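Local coordinates for putative uncharacterized protein (Streptococcus mutans, PDB 3L7N) that probably acts as a type-1 glutamine amidotransferase, releasing ammonia from glutamine, although its own acceptor substrate is not known, at residues A[113-118]-A[214-219]; A[189-194]-A[208-213]. All coordinates share one frame; numbering follows the deposited sequence.

Contact 1. Residues A[113-118]-A[214-219]; sequences IGNYLI and QTFDYS
Asn115, on strand 115-120, lays its amide over one face of Phe216 and beside Tyr218, two residues of the loop that joins helix 210-214 to helix 219-233. Its CB points at that loop, and with CG anti to its own carbonyl carbon (chi1 -57°) the amide is carried onto the Phe216 ring. The two flat groups are stacked, their planes 28° apart. Asn115 OD1 sits 3.4 Å above the plane of the Phe216 ring, displaced toward the rim and 3.5 Å from CG of Phe216. Nearer the ring centre, Asn115 CB makes a CH-pi contact, lying 4.1 Å from the centroid of the same ring and almost on its normal. Tyr218 meets the amide quite differently: the planes stand 70° apart, and Asn115 ND2 comes within 3.3 Å of Tyr218 CE1, obliquely to the ring. Phe216 CD2 in turn lies over the centre of the Tyr218 ring, completing a compact cluster of three side chains, to which Met221 of helix 219-233 adds by touching both Asn115 and Phe216.

The packing is close around Asn115 and Tyr218, which are buried. Phe216 is partly exposed, and Asp217, whose CB points away from the strand, is exposed. There OD1 of Asp217 receives the backbone N of Ser219 at 2.8 Å, capping the start of the last helix. Small and polar, Asp217 and Ser219 suit that outer position, while the ring of Tyr218 suits the buried one and Phe216 lies between the two.

Tyr218 OH gives its hydrogen bond to Met213 O, and no hydrogen bond joins the two segments, although Asn115 OD1 lies 3.3 Å from Tyr218 OH. The contact thus rests on amide-pi stacking and CH-pi packing: a planar, polar amide, its face on Phe216, packs the loop against strand 115-120.

Contact 2. Residues A[189-194]-A[208-213]; sequences ALIAQE and QTAEEM
With chi1 at -69°, Ile191, whose CB points toward 208-213, sets CG1 anti to its carbonyl carbon and CG2 anti to its backbone N, which sends CG2 to Ala210 and CG1 to the methyl of Met213. Met213 likewise has CG anti to its carbonyl carbon, and a bend at chi3 (-76°) places that methyl beside the isoleucine. The two side chains run past each other in opposite directions, Ile191 CG1 lying 4.2 Å from Met213 CE. Ile191 CG2 rests 4.0 Å from Ala210 CB, and Ile191 CD1 approaches Ala210 O at 3.8 Å. Alanine suits this first turn because its short side chain lets the branched isoleucine come up to the backbone; the flexible methionine fills the buried side, where Leu197 and Trp142 also touch it.

At the helix start, N-cap Thr209 and Glu212 in the first turn form a capping box. Thr209 OG1 accepts from Glu212 N at 2.9 Å, and Glu212 OE1 takes Thr209 N at 3.0 Å. Thr209 OG1 also reaches OE1, from the opposite face of the carboxylate plane.

Across 189-194 and 208-213 the contact is apolar packing without hydrogen bonds, while hydrogen bonds internal to 208-213 fix the helix start that presents Ala210 and Met213.

In the fold
Contact 1 is the more buried of the two, whereas contact 2 is partly buried. Both involve the chain around helix 210-214: contact 2 packs the helix against helix 184-193, and contact 1 sets the loop after it against strand 115-120. They meet directly, Tyr218 OH bonding to Met213 O, Gly114 packing on the sulfur of Met213, and Ile113 pairing with Gln208 through the backbone. Their chemistry differs: an amide stacked on one ring and set steeply against another at the sheet, plain aliphatic packing between helices. Each includes a cap, the Asp217-Ser219 bond for helix 219-233 in contact 1 and the Thr209-Glu212 box for helix 210-214 in contact 2.

Contact 1. Residues A[113-118]-A[214-219]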
loop_
_atom_site.group_PDB
_atom_site.type_symbol
_atom_site.label_atom_id
_atom_site.label_comp_id
_atom_site.label_asym_id
_atom_site.label_seq_id
_atom_site.Cartn_x
_atom_site.Cartn_y
_atom_site.Cartn_z
ATOM N N ILE A 113 5.465 8.683 -9.429
ATOM C CA ILE A 113 6.062 9.245 -8.227
ATOM C C ILE A 113 5.505 10.644 -8.071
ATOM O O ILE A 113 5.926 11.538 -8.743
ATOM C CB ILE A 113 7.600 9.357 -8.384
ATOM C CG1 ILE A 113 8.246 7.972 -8.498
ATOM C CG2 ILE A 113 8.164 10.154 -7.287
ATOM C CD1 ILE A 113 9.737 7.987 -8.362
ATOM N N GLY A 114 4.498 10.803 -7.261
ATOM C CA GLY A 114 3.921 12.071 -7.102
ATOM C C GLY A 114 2.492 11.937 -6.873
ATOM O O GLY A 114 2.030 10.879 -6.605
ATOM N N ASN A 115 1.756 13.025 -6.986
ATOM C CA ASN A 115 0.333 12.969 -6.726
ATOM C C ASN A 115 -0.496 13.030 -8.002
ATOM O O ASN A 115 -0.525 14.043 -8.671
ATOM C CB ASN A 115 -0.088 14.053 -5.724
ATOM C CG ASN A 115 0.666 13.964 -4.433
ATOM O OD1 ASN A 115 1.437 14.834 -4.114
ATOM N ND2 ASN A 115 0.481 12.864 -3.705
ATOM N N TYR A 116 -1.112 11.885 -8.362
ATOM C CA TYR A 116 -1.897 11.777 -9.599
ATOM C C TYR A 116 -3.317 11.259 -9.367
ATOM O O TYR A 116 -3.634 10.713 -8.300
ATOM C CB TYR A 116 -1.177 10.952 -10.622
ATOM C CG TYR A 116 0.141 11.538 -11.040
ATOM C CD1 TYR A 116 0.204 12.588 -11.965
ATOM C CD2 TYR A 116 1.331 11.039 -10.537
ATOM C CE1 TYR A 116 1.416 13.118 -12.354
ATOM C CE2 TYR A 116 2.554 11.536 -10.956
ATOM C CZ TYR A 116 2.593 12.589 -11.841
ATOM O OH TYR A 116 3.815 13.127 -12.206
ATOM N N LEU A 117 -4.201 11.549 -10.312
ATOM C CA LEU A 117 -5.532 11.014 -10.249
ATOM C C LEU A 117 -5.471 9.529 -10.353
ATOM O O LEU A 117 -4.689 8.981 -11.115
ATOM C CB LEU A 117 -6.417 11.574 -11.380
ATOM C CG LEU A 117 -7.059 12.960 -11.229
ATOM C CD1 LEU A 117 -7.478 13.475 -12.630
ATOM C CD2 LEU A 117 -8.290 12.955 -10.243
ATOM N N ILE A 118 -6.243 8.882 -9.529
ATOM C CA ILE A 118 -6.706 7.544 -9.801
ATOM C C ILE A 118 -8.198 7.695 -10.084
ATOM O O ILE A 118 -8.802 8.760 -9.738
ATOM C CB ILE A 118 -6.490 6.568 -8.542
ATOM C CG1 ILE A 118 -7.160 7.145 -7.302
ATOM C CG2 ILE A 118 -4.963 6.303 -8.296
ATOM C CD1 ILE A 118 -7.745 6.155 -6.425
ATOM N N GLN A 214 6.373 18.249 -2.132
ATOM C CA GLN A 214 6.620 18.702 -0.794
ATOM C C GLN A 214 5.598 19.768 -0.337
ATOM O O GLN A 214 5.178 19.784 0.837
ATOM C CB GLN A 214 8.018 19.208 -0.681
ATOM C CG GLN A 214 8.421 19.448 0.686
ATOM C CD GLN A 214 8.795 18.174 1.414
ATOM O OE1 GLN A 214 9.904 17.593 1.180
ATOM N NE2 GLN A 214 7.885 17.711 2.355
ATOM N N THR A 215 5.117 20.578 -1.295
ATOM C CA THR A 215 4.177 21.701 -0.985
ATOM C C THR A 215 2.737 21.273 -1.049
ATOM O O THR A 215 1.858 22.012 -0.639
ATOM C CB THR A 215 4.366 22.864 -1.949
ATOM O OG1 THR A 215 4.213 22.387 -3.287
ATOM C CG2 THR A 215 5.794 23.487 -1.785
ATOM N N PHE A 216 2.499 20.066 -1.571
ATOM C CA PHE A 216 1.147 19.603 -1.896
ATOM C C PHE A 216 0.319 19.411 -0.598
ATOM O O PHE A 216 0.879 19.262 0.459
ATOM C CB PHE A 216 1.228 18.292 -2.733
ATOM C CG PHE A 216 -0.083 17.786 -3.172
ATOM C CD1 PHE A 216 -0.598 18.130 -4.409
ATOM C CD2 PHE A 216 -0.867 16.956 -2.312
ATOM C CE1 PHE A 216 -1.952 17.667 -4.813
ATOM C CE2 PHE A 216 -2.183 16.472 -2.699
ATOM C CZ PHE A 216 -2.714 16.826 -3.931
ATOM N N ASP A 217 -0.996 19.506 -0.680
ATOM C CA ASP A 217 -1.802 19.328 0.514
ATOM C C ASP A 217 -2.455 17.922 0.584
ATOM O O ASP A 217 -3.399 17.606 -0.209
ATOM C CB ASP A 217 -2.874 20.393 0.618
ATOM C CG ASP A 217 -3.813 20.180 1.857
ATOM O OD1 ASP A 217 -3.837 19.082 2.419
ATOM O OD2 ASP A 217 -4.508 21.111 2.255
ATOM N N TYR A 218 -2.048 17.122 1.609
ATOM C CA TYR A 218 -2.412 15.715 1.673
ATOM C C TYR A 218 -3.664 15.409 2.436
ATOM O O TYR A 218 -3.996 14.258 2.596
ATOM C CB TYR A 218 -1.263 14.882 2.214
ATOM C CG TYR A 218 -0.100 14.850 1.333
ATOM C CD1 TYR A 218 -0.009 13.898 0.317
ATOM C CD2 TYR A 218 0.953 15.793 1.476
ATOM C CE1 TYR A 218 1.121 13.859 -0.581
ATOM C CE2 TYR A 218 2.089 15.764 0.628
ATOM C CZ TYR A 218 2.149 14.802 -0.427
ATOM O OH TYR A 218 3.215 14.798 -1.320
ATOM N N SER A 219 -4.385 16.400 2.887
ATOM C CA SER A 219 -5.500 16.119 3.823
ATOM C C SER A 219 -6.671 15.392 3.181
ATOM O O SER A 219 -7.516 14.773 3.902
ATOM C CB SER A 219 -6.005 17.400 4.559
ATOM O OG SER A 219 -5.625 18.607 3.868
#

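Contact 2. Residues A[189-194]-A[208-213]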
loop_
_atom_site.group_PDB
_atom_site.type_symbol
_atom_site.label_atom_id
_atom_site.label_comp_id
_atom_site.label_asym_id
_atom_site.label_seq_id
_atom_site.Cartn_x
_atom_site.Cartn_y
_atom_site.Cartn_z
ATOM N N ALA A 189 10.734 12.106 3.720
ATOM C CA ALA A 189 11.688 10.983 3.948
ATOM C C ALA A 189 11.934 10.214 2.634
ATOM O O ALA A 189 13.106 9.781 2.338
ATOM C CB ALA A 189 11.218 10.054 5.078
ATOM N N LEU A 190 10.871 10.132 1.796
ATOM C CA LEU A 190 10.972 9.442 0.512
ATOM C C LEU A 190 11.867 10.184 -0.426
ATOM O O LEU A 190 12.798 9.581 -1.036
ATOM C CB LEU A 190 9.584 9.193 -0.112
ATOM C CG LEU A 190 8.936 7.910 0.457
ATOM C CD1 LEU A 190 7.435 7.898 0.339
ATOM C CD2 LEU A 190 9.569 6.678 -0.126
ATOM N N ILE A 191 11.694 11.505 -0.486
ATOM C CA ILE A 191 12.594 12.352 -1.307
ATOM C C ILE A 191 14.054 12.180 -0.907
ATOM O O ILE A 191 14.915 12.126 -1.762
ATOM C CB ILE A 191 12.183 13.846 -1.263
ATOM C CG1 ILE A 191 10.854 14.044 -1.989
ATOM C CG2 ILE A 191 13.301 14.752 -1.849
ATOM C CD1 ILE A 191 10.126 15.258 -1.580
ATOM N N ALA A 192 14.311 12.048 0.410
ATOM C CA ALA A 192 15.675 11.925 0.930
ATOM C C ALA A 192 16.287 10.658 0.498
ATOM O O ALA A 192 17.469 10.580 0.325
ATOM C CB ALA A 192 15.678 12.027 2.419
ATOM N N GLN A 193 15.462 9.626 0.320
ATOM C CA GLN A 193 15.966 8.298 -0.162
ATOM C C GLN A 193 16.166 8.215 -1.706
ATOM O O GLN A 193 16.964 7.415 -2.186
ATOM C CB GLN A 193 15.082 7.133 0.345
ATOM C CG GLN A 193 15.857 5.803 0.446
ATOM C CD GLN A 193 17.075 5.858 1.525
ATOM O OE1 GLN A 193 17.160 6.791 2.374
ATOM N NE2 GLN A 193 17.956 4.856 1.474
ATOM N N GLU A 194 15.442 9.054 -2.455
ATOM C CA GLU A 194 15.416 8.939 -3.919
ATOM C C GLU A 194 16.645 9.471 -4.575
ATOM O O GLU A 194 16.916 10.661 -4.526
ATOM C CB GLU A 194 14.179 9.619 -4.512
ATOM C CG GLU A 194 13.850 9.165 -5.959
ATOM C CD GLU A 194 13.765 7.616 -6.111
ATOM O OE1 GLU A 194 12.718 7.009 -5.707
ATOM O OE2 GLU A 194 14.759 7.011 -6.604
ATOM N N GLN A 208 7.016 13.700 -10.437
ATOM C CA GLN A 208 6.961 15.118 -10.077
ATOM C C GLN A 208 8.292 15.613 -9.445
ATOM O O GLN A 208 9.267 14.866 -9.368
ATOM C CB GLN A 208 5.778 15.404 -9.177
ATOM C CG GLN A 208 4.474 15.293 -9.868
ATOM C CD GLN A 208 3.361 15.501 -8.963
ATOM O OE1 GLN A 208 3.538 15.607 -7.761
ATOM N NE2 GLN A 208 2.204 15.588 -9.498
ATOM N N THR A 209 8.344 16.913 -9.105
ATOM C CA THR A 209 9.550 17.518 -8.479
ATOM C C THR A 209 9.416 17.482 -6.939
ATOM O O THR A 209 8.259 17.512 -6.382
ATOM C CB THR A 209 9.753 19.000 -8.936
ATOM O OG1 THR A 209 8.831 19.852 -8.235
ATOM C CG2 THR A 209 9.502 19.129 -10.398
ATOM N N ALA A 210 10.570 17.429 -6.244
ATOM C CA ALA A 210 10.599 17.532 -4.776
ATOM C C ALA A 210 9.694 18.661 -4.265
ATOM O O ALA A 210 8.977 18.494 -3.250
ATOM C CB ALA A 210 12.028 17.719 -4.285
ATOM N N GLU A 211 9.690 19.787 -4.997
ATOM C CA GLU A 211 8.893 20.947 -4.625
ATOM C C GLU A 211 7.389 20.715 -4.834
ATOM O O GLU A 211 6.539 21.165 -4.010
ATOM C CB GLU A 211 9.366 22.194 -5.399
ATOM C CG GLU A 211 8.475 23.492 -5.162
ATOM C CD GLU A 211 9.340 24.791 -4.921
ATOM O OE1 GLU A 211 10.566 24.793 -5.271
ATOM O OE2 GLU A 211 8.792 25.792 -4.374
ATOM N N GLU A 212 7.052 20.053 -5.933
ATOM C CA GLU A 212 5.650 19.789 -6.255
ATOM C C GLU A 212 5.028 18.919 -5.222
ATOM O O GLU A 212 3.920 19.185 -4.761
ATOM C CB GLU A 212 5.526 19.135 -7.612
ATOM C CG GLU A 212 5.041 20.055 -8.665
ATOM C CD GLU A 212 5.350 19.557 -10.037
ATOM O OE1 GLU A 212 6.478 19.010 -10.264
ATOM O OE2 GLU A 212 4.466 19.681 -10.902
ATOM N N MET A 213 5.768 17.894 -4.812
ATOM C CA MET A 213 5.282 16.945 -3.809
ATOM C C MET A 213 5.308 17.506 -2.430
ATOM O O MET A 213 4.359 17.288 -1.624
ATOM C CB MET A 213 6.063 15.671 -3.871
ATOM C CG MET A 213 5.912 15.012 -5.151
ATOM S SD MET A 213 6.608 13.420 -5.215
ATOM C CE MET A 213 8.363 13.752 -5.335
#